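Local structure of uncharacterized protein (Bacteroides vulgatus, 4FMR) at the interface of chains A and B. The protein probably binds DNA as a dimer through an HU/IHF-like domain, and carries a second, immunoglobulin-like domain whose role the structure alone does not show. Sequence-based numbering; all coordinates share one arbitrary frame. Chains: chain A/B, uncharacterized hypothetical protein.

Contact 1: the interface of chains A and B. Residues chain A 69-70, 84, 86, 102; chain B 6, 116, 119, 121.
A:Ile102 and B:Leu6 reach toward each other tip to tip, with CG2 of the isoleucine 3.7 Å from CD1 of B:Leu6. The two branches of B:Leu6 have different neighbours. CD1 also meets the methyl of A:Ala84 and the ring of A:Phe86, which runs past the leucine in the opposite direction. CD2 lies 3.4 Å from the carbonyl O of A:Met70, just past the end of helix 51-69. The other branch of A:Ile102 has CG1 beside the backbone N (chi1 -52°), and its CD1 is 3.8 Å from CG2 of B:Val121. That same valine methyl lies 3.7 Å from CE1 of A:Phe86, so it bridges two side chains of chain A. B:Ile116 slides antiparallel to A:Ile102, its CD1 3.5 Å from the carbonyl O of A:Ile102. Selenomethionine A:Met70, bent at chi2 (-55°) and chi3, brings SE to 3.7 Å from B:Ile116 CG1. B:Thr119 crosses this chain at about a right angle, with OG1 3.3 Å from SE. These mainly apolar side chains pack strands 80-87 and 101-108 of A, with the end of helix 51-69, against strands 4-12 and 119-126 and helix 110-117 of B, probably stabilising an HU-like dimer.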
# COMPACT_ATOMS: atom_id res chain seq x y z
N LEU A 69 4.09 -1.89 -14.50
CA LEU A 69 4.17 -2.73 -13.31
C LEU A 69 4.18 -4.22 -13.64
O LEU A 69 4.91 -4.98 -13.00
CB LEU A 69 2.97 -2.40 -12.37
CG LEU A 69 3.04 -1.02 -11.72
CD1 LEU A 69 1.69 -0.60 -11.15
CD2 LEU A 69 4.14 -0.97 -10.67
N MSE A 70 3.38 -4.62 -14.65
CA MSE A 70 3.27 -6.02 -15.04
C MSE A 70 4.44 -6.44 -15.94
O MSE A 70 4.55 -7.62 -16.29
CB MSE A 70 1.92 -6.29 -15.72
CG MSE A 70 0.75 -6.25 -14.74
SE MSE A 70 1.00 -7.46 -13.22
CE MSE A 70 1.31 -6.19 -11.85
N ALA A 84 5.50 -4.49 -8.55
CA ALA A 84 4.94 -5.84 -8.46
C ALA A 84 5.68 -6.66 -7.41
O ALA A 84 6.91 -6.58 -7.29
CB ALA A 84 5.02 -6.53 -9.81
N PHE A 86 5.39 -10.68 -5.01
CA PHE A 86 4.89 -12.06 -5.03
C PHE A 86 4.45 -12.50 -3.66
O PHE A 86 5.13 -12.22 -2.66
CB PHE A 86 5.95 -13.02 -5.59
CG PHE A 86 6.43 -12.62 -6.97
CD1 PHE A 86 5.58 -12.69 -8.07
CD2 PHE A 86 7.72 -12.13 -7.16
CE1 PHE A 86 6.02 -12.29 -9.34
CE2 PHE A 86 8.15 -11.72 -8.43
CZ PHE A 86 7.30 -11.82 -9.51
N ILE A 102 0.46 -12.65 -7.71
CA ILE A 102 1.09 -11.36 -7.98
C ILE A 102 0.23 -10.29 -7.32
O ILE A 102 -1.00 -10.42 -7.28
CB ILE A 102 1.24 -11.09 -9.51
CG1 ILE A 102 1.94 -12.24 -10.24
CG2 ILE A 102 1.88 -9.72 -9.81
CD1 ILE A 102 1.59 -12.26 -11.76
N LEU B 6 6.46 -11.32 -15.89
CA LEU B 6 7.30 -10.95 -14.76
C LEU B 6 8.40 -12.01 -14.60
O LEU B 6 8.11 -13.21 -14.70
CB LEU B 6 6.51 -10.77 -13.44
CG LEU B 6 5.55 -9.59 -13.31
CD1 LEU B 6 4.79 -9.67 -12.01
CD2 LEU B 6 6.26 -8.27 -13.40
N ILE B 116 -3.00 -8.15 -13.63
CA ILE B 116 -2.39 -9.31 -12.96
C ILE B 116 -2.92 -10.62 -13.59
O ILE B 116 -2.15 -11.58 -13.73
CB ILE B 116 -2.64 -9.27 -11.42
CG1 ILE B 116 -1.69 -8.25 -10.77
CG2 ILE B 116 -2.48 -10.66 -10.78
CD1 ILE B 116 -2.06 -7.80 -9.37
N THR B 119 -0.96 -11.70 -16.65
CA THR B 119 0.47 -11.74 -16.40
C THR B 119 0.89 -13.13 -15.94
O THR B 119 0.27 -13.70 -15.05
CB THR B 119 0.85 -10.66 -15.36
OG1 THR B 119 0.27 -9.42 -15.79
CG2 THR B 119 2.39 -10.49 -15.18
N VAL B 121 4.34 -15.51 -14.60
CA VAL B 121 5.61 -15.41 -13.89
C VAL B 121 6.58 -16.41 -14.53
O VAL B 121 6.29 -17.62 -14.59
CB VAL B 121 5.49 -15.62 -12.35
CG1 VAL B 121 6.85 -15.44 -11.66
CG2 VAL B 121 4.45 -14.69 -11.75

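Contact 2: the interface of chains A and B. Residues chain A 38, 61, 77, 79; chain B 61-62, 65, 80.
The ring of B:Phe80 meets A:Leu79 at its far end, where CZ is 3.8 Å from CD1 of the leucine. The second flat group, the carboxylate of B:Glu62, sits by the turn that carries A:Thr77 and A:Leu79. Its OE2 is 3.7 Å from the backbone N of A:Leu79, too long for a direct bond. Separately, a water bridges the carboxylate to the threonine, lying 2.8 Å from the hydroxyl OG1 of A:Thr77 and 3.2 Å from OE2 of B:Glu62. The glutamate chain is extended beyond CG, so its carboxylate reaches toward the A:Thr77 loop while CB and CG lie alongside A:Leu79, the two side chains running in opposite directions with CG to CG at 3.8 Å. CD1 of A:Leu79 stands anti to CA (chi2 180°) and reaches helix 51-70 of chain B. It is 3.7 Å from CG1 of B:Val65 and also touches SE of selenomethionine B:Met61, while CD2 turns to the carbonyl O of B:Glu62. The two Met61 chains come tip to tip, CE of B:Met61 lying 3.7 Å from SE of A:Met61. They depart from exact two-fold symmetry, chi2 being -88° in B and -156° in A. A:Ile38, from helix 35-45, adds a looser flank beside B:Met61 and B:Val65. The patch plugs a leucine of one subunit into the helix of the other, probably fixing their register.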
# COMPACT_ATOMS: atom_id res chain seq x y z
N ILE A 38 -13.97 12.35 -9.17
CA ILE A 38 -12.63 12.94 -9.40
C ILE A 38 -12.70 13.82 -10.67
O ILE A 38 -12.22 14.95 -10.65
CB ILE A 38 -11.51 11.86 -9.49
CG1 ILE A 38 -11.21 11.27 -8.10
CG2 ILE A 38 -10.21 12.44 -10.12
CD1 ILE A 38 -10.65 9.93 -8.11
N MSE A 61 -3.39 6.73 -18.93
CA MSE A 61 -2.38 6.70 -17.88
C MSE A 61 -2.44 5.37 -17.09
O MSE A 61 -1.40 4.82 -16.76
CB MSE A 61 -2.56 7.90 -16.95
CG MSE A 61 -1.39 8.10 -16.00
SE MSE A 61 -1.92 9.06 -14.41
CE MSE A 61 -3.23 7.72 -13.69
N THR A 77 4.80 8.14 -9.30
CA THR A 77 4.02 9.34 -9.66
C THR A 77 4.13 10.31 -8.47
O THR A 77 4.81 10.03 -7.48
CB THR A 77 2.55 8.95 -10.00
OG1 THR A 77 1.84 8.61 -8.80
CG2 THR A 77 2.45 7.79 -11.00
N LEU A 79 1.58 10.88 -6.56
CA LEU A 79 0.70 10.24 -5.57
C LEU A 79 1.27 8.97 -4.96
O LEU A 79 1.01 8.69 -3.79
CB LEU A 79 -0.66 9.89 -6.20
CG LEU A 79 -1.57 11.03 -6.58
CD1 LEU A 79 -2.86 10.49 -7.18
CD2 LEU A 79 -1.87 11.98 -5.37
N MSE B 61 -5.51 15.97 -11.45
CA MSE B 61 -6.02 14.74 -10.85
C MSE B 61 -5.32 14.50 -9.48
O MSE B 61 -6.00 14.15 -8.52
CB MSE B 61 -5.82 13.56 -11.82
CG MSE B 61 -6.28 12.21 -11.30
SE MSE B 61 -4.85 11.34 -10.30
CE MSE B 61 -3.55 11.07 -11.76
N GLU B 62 -3.99 14.75 -9.38
CA GLU B 62 -3.21 14.58 -8.14
C GLU B 62 -3.68 15.55 -7.04
O GLU B 62 -3.76 15.14 -5.88
CB GLU B 62 -1.72 14.76 -8.41
CG GLU B 62 -1.21 13.62 -9.29
CD GLU B 62 0.29 13.39 -9.35
OE1 GLU B 62 1.06 14.26 -8.88
OE2 GLU B 62 0.68 12.30 -9.83
N VAL B 65 -7.18 14.35 -5.74
CA VAL B 65 -6.99 13.14 -4.96
C VAL B 65 -6.34 13.50 -3.59
O VAL B 65 -6.84 13.04 -2.56
CB VAL B 65 -6.18 12.05 -5.74
CG1 VAL B 65 -5.72 10.93 -4.81
CG2 VAL B 65 -7.01 11.47 -6.90
N PHE B 80 -5.65 2.35 -7.80
CA PHE B 80 -5.54 2.19 -6.35
C PHE B 80 -6.77 2.65 -5.59
O PHE B 80 -7.54 3.46 -6.08
CB PHE B 80 -4.33 3.00 -5.80
CG PHE B 80 -4.43 4.50 -5.99
CD1 PHE B 80 -5.16 5.29 -5.09
CD2 PHE B 80 -3.86 5.12 -7.10
CE1 PHE B 80 -5.36 6.65 -5.33
CE2 PHE B 80 -4.00 6.50 -7.30
CZ PHE B 80 -4.76 7.25 -6.42
O HOH W 1 -0.72 9.38 -9.71

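Contact 3: the interface of chains A and B. Residues chain A 61-62, 65-66, 80; chain B 61, 77, 79-80.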
# COMPACT_ATOMS: atom_id res chain seq x y z
N MSE A 61 -3.39 6.73 -18.93
CA MSE A 61 -2.38 6.70 -17.88
C MSE A 61 -2.44 5.37 -17.09
O MSE A 61 -1.40 4.82 -16.76
CB MSE A 61 -2.56 7.90 -16.95
CG MSE A 61 -1.39 8.10 -16.00
SE MSE A 61 -1.92 9.06 -14.41
CE MSE A 61 -3.23 7.72 -13.69
N GLU A 62 -3.65 4.86 -16.80
CA GLU A 62 -3.82 3.59 -16.05
C GLU A 62 -3.30 2.42 -16.85
O GLU A 62 -2.70 1.52 -16.25
CB GLU A 62 -5.28 3.34 -15.64
CG GLU A 62 -5.75 4.36 -14.61
CD GLU A 62 -7.10 4.18 -13.93
OE1 GLU A 62 -7.94 3.40 -14.43
OE2 GLU A 62 -7.32 4.85 -12.90
N VAL A 65 0.66 2.60 -16.76
CA VAL A 65 1.16 2.24 -15.43
C VAL A 65 0.96 0.74 -15.17
O VAL A 65 1.92 0.09 -14.73
CB VAL A 65 0.53 3.11 -14.32
CG1 VAL A 65 0.88 2.59 -12.92
CG2 VAL A 65 0.98 4.57 -14.47
N ALA A 66 -0.24 0.17 -15.50
CA ALA A 66 -0.50 -1.27 -15.34
C ALA A 66 0.50 -2.08 -16.14
O ALA A 66 1.11 -3.01 -15.58
CB ALA A 66 -1.93 -1.63 -15.75
N PHE A 80 1.95 8.14 -5.76
CA PHE A 80 2.41 6.88 -5.22
C PHE A 80 3.64 6.34 -5.93
O PHE A 80 4.02 6.78 -7.01
CB PHE A 80 1.29 5.81 -5.32
CG PHE A 80 0.87 5.47 -6.74
CD1 PHE A 80 1.59 4.55 -7.50
CD2 PHE A 80 -0.25 6.07 -7.32
CE1 PHE A 80 1.23 4.27 -8.83
CE2 PHE A 80 -0.63 5.78 -8.63
CZ PHE A 80 0.12 4.89 -9.39
N MSE B 61 -5.51 15.97 -11.45
CA MSE B 61 -6.02 14.74 -10.85
C MSE B 61 -5.32 14.50 -9.48
O MSE B 61 -6.00 14.15 -8.52
CB MSE B 61 -5.82 13.56 -11.82
CG MSE B 61 -6.28 12.21 -11.30
SE MSE B 61 -4.85 11.34 -10.30
CE MSE B 61 -3.55 11.07 -11.76
N THR B 77 -9.45 4.84 -7.69
CA THR B 77 -9.25 5.01 -9.14
C THR B 77 -9.12 3.57 -9.65
O THR B 77 -9.23 2.64 -8.85
CB THR B 77 -8.04 5.94 -9.44
OG1 THR B 77 -6.83 5.25 -9.12
CG2 THR B 77 -8.11 7.29 -8.71
N LEU B 79 -6.29 2.34 -10.55
CA LEU B 79 -4.97 1.91 -10.11
C LEU B 79 -4.89 1.65 -8.62
O LEU B 79 -4.06 0.84 -8.22
CB LEU B 79 -3.90 2.97 -10.46
CG LEU B 79 -3.54 3.14 -11.94
CD1 LEU B 79 -2.47 4.16 -12.10
CD2 LEU B 79 -3.10 1.80 -12.58
N PHE B 80 -5.65 2.35 -7.80
CA PHE B 80 -5.54 2.19 -6.35
C PHE B 80 -6.77 2.65 -5.59
O PHE B 80 -7.54 3.46 -6.08
CB PHE B 80 -4.33 3.00 -5.80
CG PHE B 80 -4.43 4.50 -5.99
CD1 PHE B 80 -5.16 5.29 -5.09
CD2 PHE B 80 -3.86 5.12 -7.10
CE1 PHE B 80 -5.36 6.65 -5.33
CE2 PHE B 80 -4.00 6.50 -7.30
CZ PHE B 80 -4.76 7.25 -6.42
O HOH W 2 -5.27 6.53 -10.96
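In what is probably the dimer core of an HU/IHF-like fold, the start of strand 80-87 from each subunit meets its copy, and helix 51-69 of chain A receives the loop of chain B. The phenyl rings of A:Phe80 and B:Phe80 pack edge-to-face, their planes at 64° and their centroids 5.5 Å apart. The touch is made through the CD2-CE2 sides, with A:Phe80 CE2 at 3.6 Å from B:Phe80 CD2. Both rings stand with CG between the backbone N and the carbonyl carbon (chi1 63°), a setting that places each ring beside its copy. One face of the B:Phe80 ring carries the hydroxyl OG1 of B:Thr77, offset toward the rim. That OG1 accepts a hydrogen bond from the backbone N of B:Leu79 at 3.3 Å (140° at H), tying down the turn before the strand. It also contacts a water at 2.7 Å, which in turn lies 3.3 Å from OE2 of A:Glu62. CD1 of B:Leu79 packs against both A:Val65 CG1 and A:Phe80 CZ, each 3.8 Å away, the leucine crossing the phenylalanine side chain at about a right angle. Its CG rests 3.7 Å from CG of A:Glu62, while CD2 points to that residue's carbonyl O. Were B:Leu79 an alanine, A:Val65 and A:Phe80 would probably lose the methyl packed against both, and the methylene part of A:Glu62 would be left without its apolar neighbour.

Contact 2 and contact 3 form one continuous core: the centres of their C-alpha atoms lie about 6 Å apart, and they share A:Met61, B:Met61 and B:Phe80. Largely, they are the same joint seen with the chains exchanged, as the approximate two-fold symmetry implies. Contact 1 lies farther along the interface, its centre about 21 Å from contact 2 and 16 Å from contact 3, but it draws on strand 80-87 of chain A, which also supplies contact 3, and on the end of helix 51-69. Helix and strand therefore carry the dimer surface from the symmetric centre to the flank, consistent with an HU-like dimer.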